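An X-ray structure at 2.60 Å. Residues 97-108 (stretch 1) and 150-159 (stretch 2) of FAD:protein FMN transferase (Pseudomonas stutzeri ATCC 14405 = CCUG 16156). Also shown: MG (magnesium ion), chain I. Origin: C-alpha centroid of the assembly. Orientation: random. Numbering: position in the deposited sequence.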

ATOM      1  N   ALA A  97      11.199  -9.398  -0.951  1.00 41.70           N
ATOM      2  CA  ALA A  97       9.922  -9.558  -0.239  1.00 41.65           C
ATOM      3  C   ALA A  97       8.758  -8.832  -0.962  1.00 37.85           C
ATOM      4  O   ALA A  97       7.624  -9.239  -0.849  1.00 35.79           O
ATOM      5  N   PHE A  98       9.082  -7.772  -1.684  1.00 37.51           N
ATOM      6  CA  PHE A  98       8.124  -7.054  -2.507  1.00 39.82           C
ATOM      7  C   PHE A  98       8.172  -7.600  -3.919  1.00 39.90           C
ATOM      8  O   PHE A  98       9.229  -7.539  -4.566  1.00 41.39           O
ATOM      9  N   ASP A  99       7.014  -8.051  -4.410  1.00 38.52           N
ATOM     10  CA  ASP A  99       6.884  -8.625  -5.749  1.00 38.51           C
ATOM     11  C   ASP A  99       5.496  -8.284  -6.372  1.00 36.24           C
ATOM     12  O   ASP A  99       4.411  -8.707  -5.896  1.00 35.37           O
ATOM     13  N   LEU A 100       5.533  -7.595  -7.490  1.00 34.93           N
ATOM     14  CA  LEU A 100       4.294  -7.379  -8.286  1.00 37.71           C
ATOM     15  C   LEU A 100       3.723  -8.595  -9.063  1.00 37.77           C
ATOM     16  O   LEU A 100       2.638  -8.473  -9.620  1.00 41.18           O
ATOM     17  N   THR A 101       4.429  -9.731  -9.087  1.00 34.46           N
ATOM     18  CA  THR A 101       4.171 -10.775 -10.021  1.00 35.31           C
ATOM     19  C   THR A 101       3.554 -11.974  -9.368  1.00 41.96           C
ATOM     20  O   THR A 101       3.727 -13.097  -9.835  1.00 47.59           O
ATOM     21  N   LEU A 102       2.763 -11.763  -8.338  1.00 48.13           N
ATOM     22  CA  LEU A 102       2.198 -12.915  -7.631  1.00 52.27           C
ATOM     23  C   LEU A 102       0.824 -13.326  -8.106  1.00 50.11           C
ATOM     24  O   LEU A 102       0.266 -14.289  -7.583  1.00 52.69           O
ATOM     25  N   GLU A 103       0.278 -12.640  -9.100  1.00 46.50           N
ATOM     26  CA  GLU A 103      -1.119 -12.901  -9.460  1.00 50.74           C
ATOM     27  C   GLU A 103      -1.456 -14.376  -9.731  1.00 50.52           C
ATOM     28  O   GLU A 103      -2.527 -14.812  -9.341  1.00 48.48           O
ATOM     29  N   PRO A 104      -0.540 -15.139 -10.366  1.00 52.31           N
ATOM     30  CA  PRO A 104      -0.792 -16.564 -10.542  1.00 51.70           C
ATOM     31  C   PRO A 104      -0.802 -17.342  -9.255  1.00 52.66           C
ATOM     32  O   PRO A 104      -1.530 -18.320  -9.173  1.00 58.00           O
ATOM     33  N   LEU A 105      -0.032 -16.946  -8.251  1.00 50.71           N
ATOM     34  CA  LEU A 105      -0.101 -17.667  -6.988  1.00 52.34           C
ATOM     35  C   LEU A 105      -1.324 -17.194  -6.230  1.00 56.21           C
ATOM     36  O   LEU A 105      -1.948 -17.974  -5.507  1.00 66.65           O
ATOM     37  N   LEU A 106      -1.683 -15.929  -6.388  1.00 57.21           N
ATOM     38  CA  LEU A 106      -2.931 -15.443  -5.773  1.00 66.53           C
ATOM     39  C   LEU A 106      -4.159 -16.189  -6.352  1.00 72.71           C
ATOM     40  O   LEU A 106      -4.931 -16.776  -5.594  1.00 84.76           O
ATOM     41  N   ASN A 107      -4.332 -16.189  -7.677  1.00 70.80           N
ATOM     42  CA  ASN A 107      -5.425 -16.949  -8.310  1.00 66.12           C
ATOM     43  C   ASN A 107      -5.381 -18.436  -8.015  1.00 63.19           C
ATOM     44  O   ASN A 107      -6.416 -19.055  -7.936  1.00 64.37           O
ATOM     45  N   LEU A 108      -4.194 -18.987  -7.784  1.00 59.97           N
ATOM     46  CA  LEU A 108      -4.087 -20.359  -7.347  1.00 62.32           C
ATOM     47  C   LEU A 108      -4.614 -20.560  -5.948  1.00 64.04           C
ATOM     48  O   LEU A 108      -5.322 -21.518  -5.701  1.00 68.79           O
ATOM     49  N   ALA A 150       5.219 -15.990 -18.679  1.00 32.20           N
ATOM     50  CA  ALA A 150       3.789 -15.545 -18.694  1.00 34.20           C
ATOM     51  C   ALA A 150       3.377 -14.834 -17.430  1.00 32.36           C
ATOM     52  O   ALA A 150       2.468 -15.320 -16.739  1.00 33.59           O
ATOM     53  N   LEU A 151       3.986 -13.676 -17.183  1.00 32.19           N
ATOM     54  CA  LEU A 151       3.707 -12.868 -15.967  1.00 35.24           C
ATOM     55  C   LEU A 151       2.293 -12.319 -15.861  1.00 36.44           C
ATOM     56  O   LEU A 151       1.700 -11.828 -16.839  1.00 38.82           O
ATOM     57  N   GLN A 152       1.782 -12.369 -14.655  1.00 37.99           N
ATOM     58  CA  GLN A 152       0.586 -11.622 -14.362  1.00 40.62           C
ATOM     59  C   GLN A 152       0.865 -10.649 -13.209  1.00 36.33           C
ATOM     60  O   GLN A 152       1.274 -11.056 -12.116  1.00 35.60           O
ATOM     61  N   LEU A 153       0.680  -9.365 -13.505  1.00 32.67           N
ATOM     62  CA  LEU A 153       0.915  -8.310 -12.565  1.00 30.60           C
ATOM     63  C   LEU A 153      -0.267  -8.016 -11.698  1.00 30.67           C
ATOM     64  O   LEU A 153      -1.403  -8.311 -12.051  1.00 31.91           O
ATOM     65  N   ASP A 154       0.035  -7.496 -10.515  1.00 32.46           N
ATOM     66  CA  ASP A 154      -0.957  -7.026  -9.524  1.00 34.89           C
ATOM     67  C   ASP A 154      -0.320  -5.853  -8.753  1.00 34.41           C
ATOM     68  O   ASP A 154       0.767  -5.972  -8.188  1.00 34.39           O
ATOM     69  N   PHE A 155      -1.021  -4.739  -8.704  1.00 33.67           N
ATOM     70  CA  PHE A 155      -0.448  -3.537  -8.211  1.00 34.33           C
ATOM     71  C   PHE A 155      -0.976  -3.170  -6.833  1.00 33.70           C
ATOM     72  O   PHE A 155      -0.667  -2.087  -6.323  1.00 35.61           O
ATOM     73  N   ASN A 156      -1.747  -4.064  -6.214  1.00 33.79           N
ATOM     74  CA  ASN A 156      -2.540  -3.731  -5.015  1.00 32.22           C
ATOM     75  C   ASN A 156      -1.659  -3.386  -3.847  1.00 31.93           C
ATOM     76  O   ASN A 156      -2.032  -2.587  -3.047  1.00 34.11           O
ATOM     77  N   SER A 157      -0.458  -3.913  -3.779  1.00 34.81           N
ATOM     78  CA  SER A 157       0.407  -3.670  -2.633  1.00 35.44           C
ATOM     79  C   SER A 157       0.886  -2.214  -2.568  1.00 33.77           C
ATOM     80  O   SER A 157       1.171  -1.716  -1.442  1.00 34.81           O
ATOM     81  N   ILE A 158       0.942  -1.556  -3.741  1.00 31.13           N
ATOM     82  CA  ILE A 158       1.203  -0.082  -3.884  1.00 31.77           C
ATOM     83  C   ILE A 158       0.147   0.924  -4.440  1.00 31.38           C
ATOM     84  O   ILE A 158       0.363   2.155  -4.346  1.00 29.65           O
ATOM     85  N   ALA A 159      -0.966   0.450  -4.995  1.00 30.83           N
ATOM     86  CA  ALA A 159      -1.936   1.387  -5.688  1.00 30.16           C
ATOM     87  C   ALA A 159      -2.499   2.493  -4.773  1.00 29.19           C
ATOM     88  O   ALA A 159      -2.420   3.657  -5.105  1.00 29.46           O
TER

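Residues that touch across the two stretches are at least 45 apart in sequence; the contact buries 659 Å², yet a single hydrogen bond joins the stretches: Asp154 N donates to Leu100 O at 2.9 Å. Leu100 O also receives a CA-H...O contact from Leu153 CA (3.4 Å), and Gln152 O receives one from Thr101 CA (3.6 Å); the CA atoms of Thr101 and Leu153 are 4.8 Å apart.

Leu100 leaves its backbone sideways in an m,t rotamer that spreads its methyls along stretch 2: Leu100 CD1 lies 3.9 Å from Phe155 CE1, and Leu100 CD2 lies 4.4 Å from Ile158 CD1. Phe155 (m) starts away from stretch 1, but its ring comes back to meet this leucine. Phe98, with chi1 t, points toward stretch 2 and brings CE1 to 3.7 Å from Ile158 CG2 and 3.1 Å from Ser157 OG. Ser157 is p, which brings OG to the Phe98 ring; its backbone O, separately, binds the magnesium ion at 2.4 Å.

Thr101 adopts p, which places OG1 2.6 Å from Asp99 OD2 in a hydrogen bond within stretch 1; Thr101 N also donates to Asp99 OD2 (3.1 Å). Thr101 CG2 touches Leu153 CD2 at 4.0 Å, and Thr101 CB packs 4.1 Å from Leu151 CD2. Leu153 and Leu151, both m,t, reach these contacts through their ends.

In the helix, Glu103 (chi1 t, chi2 off at 102°) and, from stretch 2, Gln152 (m,t) point toward each other's stretch, their CB atoms 3.7 Å apart; Pro104 CD packs 3.9 Å from Gln152 CB. Glu103 OE1 approaches Asp154 OD1 to 2.8 Å, a close pairing of like charges rather than a hydrogen bond. Asp154 is t, and its OD2 accepts from Asn156 N (2.8 Å), while Leu106 CD1 lies 3.6 Å from Asp154 OD1.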

ATOM      1  CB  ALA A  97      10.062  -9.073   1.191  1.00 39.97           C
ATOM      2  CB  PHE A  98       8.409  -5.528  -2.539  1.00 40.28           C
ATOM      3  CG  PHE A  98       7.387  -4.754  -3.305  1.00 40.84           C
ATOM      4  CD1 PHE A  98       6.278  -4.221  -2.671  1.00 42.14           C
ATOM      5  CD2 PHE A  98       7.475  -4.637  -4.686  1.00 41.64           C
ATOM      6  CE1 PHE A  98       5.292  -3.546  -3.385  1.00 41.56           C
ATOM      7  CE2 PHE A  98       6.487  -3.981  -5.405  1.00 40.07           C
ATOM      8  CZ  PHE A  98       5.394  -3.431  -4.753  1.00 39.75           C
ATOM      9  CB  ASP A  99       7.127 -10.166  -5.669  1.00 41.81           C
ATOM     10  CG  ASP A  99       7.704 -10.775  -6.972  1.00 43.96           C
ATOM     11  OD1 ASP A  99       8.661 -11.567  -6.904  1.00 49.36           O
ATOM     12  OD2 ASP A  99       7.246 -10.458  -8.077  1.00 45.40           O
ATOM     13  CB  LEU A 100       4.527  -6.260  -9.293  1.00 36.46           C
ATOM     14  CG  LEU A 100       4.995  -4.951  -8.666  1.00 37.16           C
ATOM     15  CD1 LEU A 100       5.465  -3.978  -9.703  1.00 39.56           C
ATOM     16  CD2 LEU A 100       3.852  -4.321  -7.880  1.00 39.18           C
ATOM     17  CB  THR A 101       5.457 -11.197 -10.776  1.00 33.54           C
ATOM     18  OG1 THR A 101       6.335 -11.970  -9.975  1.00 30.57           O
ATOM     19  CG2 THR A 101       6.202 -10.019 -11.218  1.00 32.88           C
ATOM     20  CB  LEU A 102       2.167 -12.631  -6.125  1.00 55.06           C
ATOM     21  CG  LEU A 102       3.454 -12.895  -5.335  1.00 57.90           C
ATOM     22  CD1 LEU A 102       4.746 -12.848  -6.141  1.00 59.92           C
ATOM     23  CD2 LEU A 102       3.511 -11.878  -4.208  1.00 59.49           C
ATOM     24  CB  GLU A 103      -1.572 -11.991 -10.625  1.00 54.21           C
ATOM     25  CG  GLU A 103      -3.024 -12.145 -11.083  1.00 54.04           C
ATOM     26  CD  GLU A 103      -4.026 -11.084 -10.618  1.00 55.49           C
ATOM     27  OE1 GLU A 103      -3.987 -10.495  -9.501  1.00 49.68           O
ATOM     28  OE2 GLU A 103      -4.956 -10.897 -11.416  1.00 60.90           O
ATOM     29  CB  PRO A 104       0.361 -17.026 -11.420  1.00 54.53           C
ATOM     30  CG  PRO A 104       0.838 -15.775 -12.113  1.00 56.96           C
ATOM     31  CD  PRO A 104       0.701 -14.726 -11.046  1.00 54.27           C
ATOM     32  CB  LEU A 105       1.150 -17.471  -6.152  1.00 49.28           C
ATOM     33  CG  LEU A 105       2.423 -18.059  -6.706  1.00 45.21           C
ATOM     34  CD1 LEU A 105       3.608 -17.420  -6.001  1.00 44.88           C
ATOM     35  CD2 LEU A 105       2.423 -19.546  -6.500  1.00 46.44           C
ATOM     36  CB  LEU A 106      -3.122 -13.897  -5.906  1.00 66.08           C
ATOM     37  CG  LEU A 106      -2.201 -12.891  -5.192  1.00 64.17           C
ATOM     38  CD1 LEU A 106      -2.508 -11.454  -5.661  1.00 59.05           C
ATOM     39  CD2 LEU A 106      -2.273 -13.048  -3.672  1.00 61.66           C
ATOM     40  CB  ASN A 107      -5.477 -16.701  -9.811  1.00 67.53           C
ATOM     41  CG  ASN A 107      -5.991 -15.293 -10.152  1.00 72.90           C
ATOM     42  OD1 ASN A 107      -6.749 -14.683  -9.399  1.00 75.41           O
ATOM     43  ND2 ASN A 107      -5.577 -14.771 -11.294  1.00 72.95           N
ATOM     44  CB  LEU A 108      -2.657 -20.841  -7.389  1.00 61.11           C
ATOM     45  CG  LEU A 108      -2.548 -22.317  -7.071  1.00 64.49           C
ATOM     46  CD1 LEU A 108      -3.212 -23.101  -8.188  1.00 65.08           C
ATOM     47  CD2 LEU A 108      -1.093 -22.722  -6.875  1.00 66.17           C
ATOM     48  CB  ALA A 150       2.800 -16.713 -18.948  1.00 34.16           C
ATOM     49  CB  LEU A 151       4.661 -11.657 -15.843  1.00 33.54           C
ATOM     50  CG  LEU A 151       6.158 -11.948 -15.605  1.00 32.54           C
ATOM     51  CD1 LEU A 151       6.953 -10.657 -15.512  1.00 32.62           C
ATOM     52  CD2 LEU A 151       6.389 -12.801 -14.379  1.00 31.59           C
ATOM     53  CB  GLN A 152      -0.525 -12.590 -14.097  1.00 44.32           C
ATOM     54  CG  GLN A 152      -0.677 -13.540 -15.255  1.00 48.42           C
ATOM     55  CD  GLN A 152      -2.040 -14.210 -15.226  1.00 53.63           C
ATOM     56  OE1 GLN A 152      -2.323 -15.054 -14.361  1.00 52.26           O
ATOM     57  NE2 GLN A 152      -2.914 -13.810 -16.155  1.00 59.30           N
ATOM     58  CB  LEU A 153       1.319  -7.061 -13.306  1.00 30.96           C
ATOM     59  CG  LEU A 153       2.565  -7.229 -14.202  1.00 30.68           C
ATOM     60  CD1 LEU A 153       3.040  -5.889 -14.751  1.00 31.14           C
ATOM     61  CD2 LEU A 153       3.676  -7.936 -13.475  1.00 29.42           C
ATOM     62  CB  ASP A 154      -1.369  -8.134  -8.533  1.00 36.74           C
ATOM     63  CG  ASP A 154      -2.574  -7.741  -7.662  1.00 38.64           C
ATOM     64  OD1 ASP A 154      -3.573  -8.516  -7.511  1.00 42.44           O
ATOM     65  OD2 ASP A 154      -2.543  -6.625  -7.149  1.00 38.92           O
ATOM     66  CB  PHE A 155      -0.708  -2.393  -9.250  1.00 37.68           C
ATOM     67  CG  PHE A 155       0.201  -2.468 -10.452  1.00 37.34           C
ATOM     68  CD1 PHE A 155       1.556  -2.131 -10.353  1.00 36.37           C
ATOM     69  CD2 PHE A 155      -0.292  -2.902 -11.655  1.00 37.38           C
ATOM     70  CE1 PHE A 155       2.390  -2.255 -11.445  1.00 37.83           C
ATOM     71  CE2 PHE A 155       0.531  -3.021 -12.753  1.00 38.55           C
ATOM     72  CZ  PHE A 155       1.881  -2.708 -12.652  1.00 38.72           C
ATOM     73  CB  ASN A 156      -3.537  -4.839  -4.609  1.00 31.80           C
ATOM     74  CG  ASN A 156      -4.990  -4.563  -5.026  1.00 31.53           C
ATOM     75  OD1 ASN A 156      -5.452  -3.434  -5.095  1.00 32.56           O
ATOM     76  ND2 ASN A 156      -5.720  -5.616  -5.224  1.00 31.74           N
ATOM     77  CB  SER A 157       1.581  -4.659  -2.628  1.00 36.07           C
ATOM     78  OG  SER A 157       2.366  -4.470  -3.764  1.00 39.33           O
ATOM     79  CB  ILE A 158       2.518   0.223  -4.624  1.00 30.17           C
ATOM     80  CG1 ILE A 158       2.627  -0.487  -5.946  1.00 32.93           C
ATOM     81  CG2 ILE A 158       3.645  -0.232  -3.788  1.00 31.11           C
ATOM     82  CD1 ILE A 158       3.869  -0.091  -6.782  1.00 31.62           C
ATOM     83  CB  ALA A 159      -3.069   0.634  -6.335  1.00 28.48           C
TER
HETATM   84 MG    MG I 401       0.099  -2.460   0.513  1.00 51.00          MG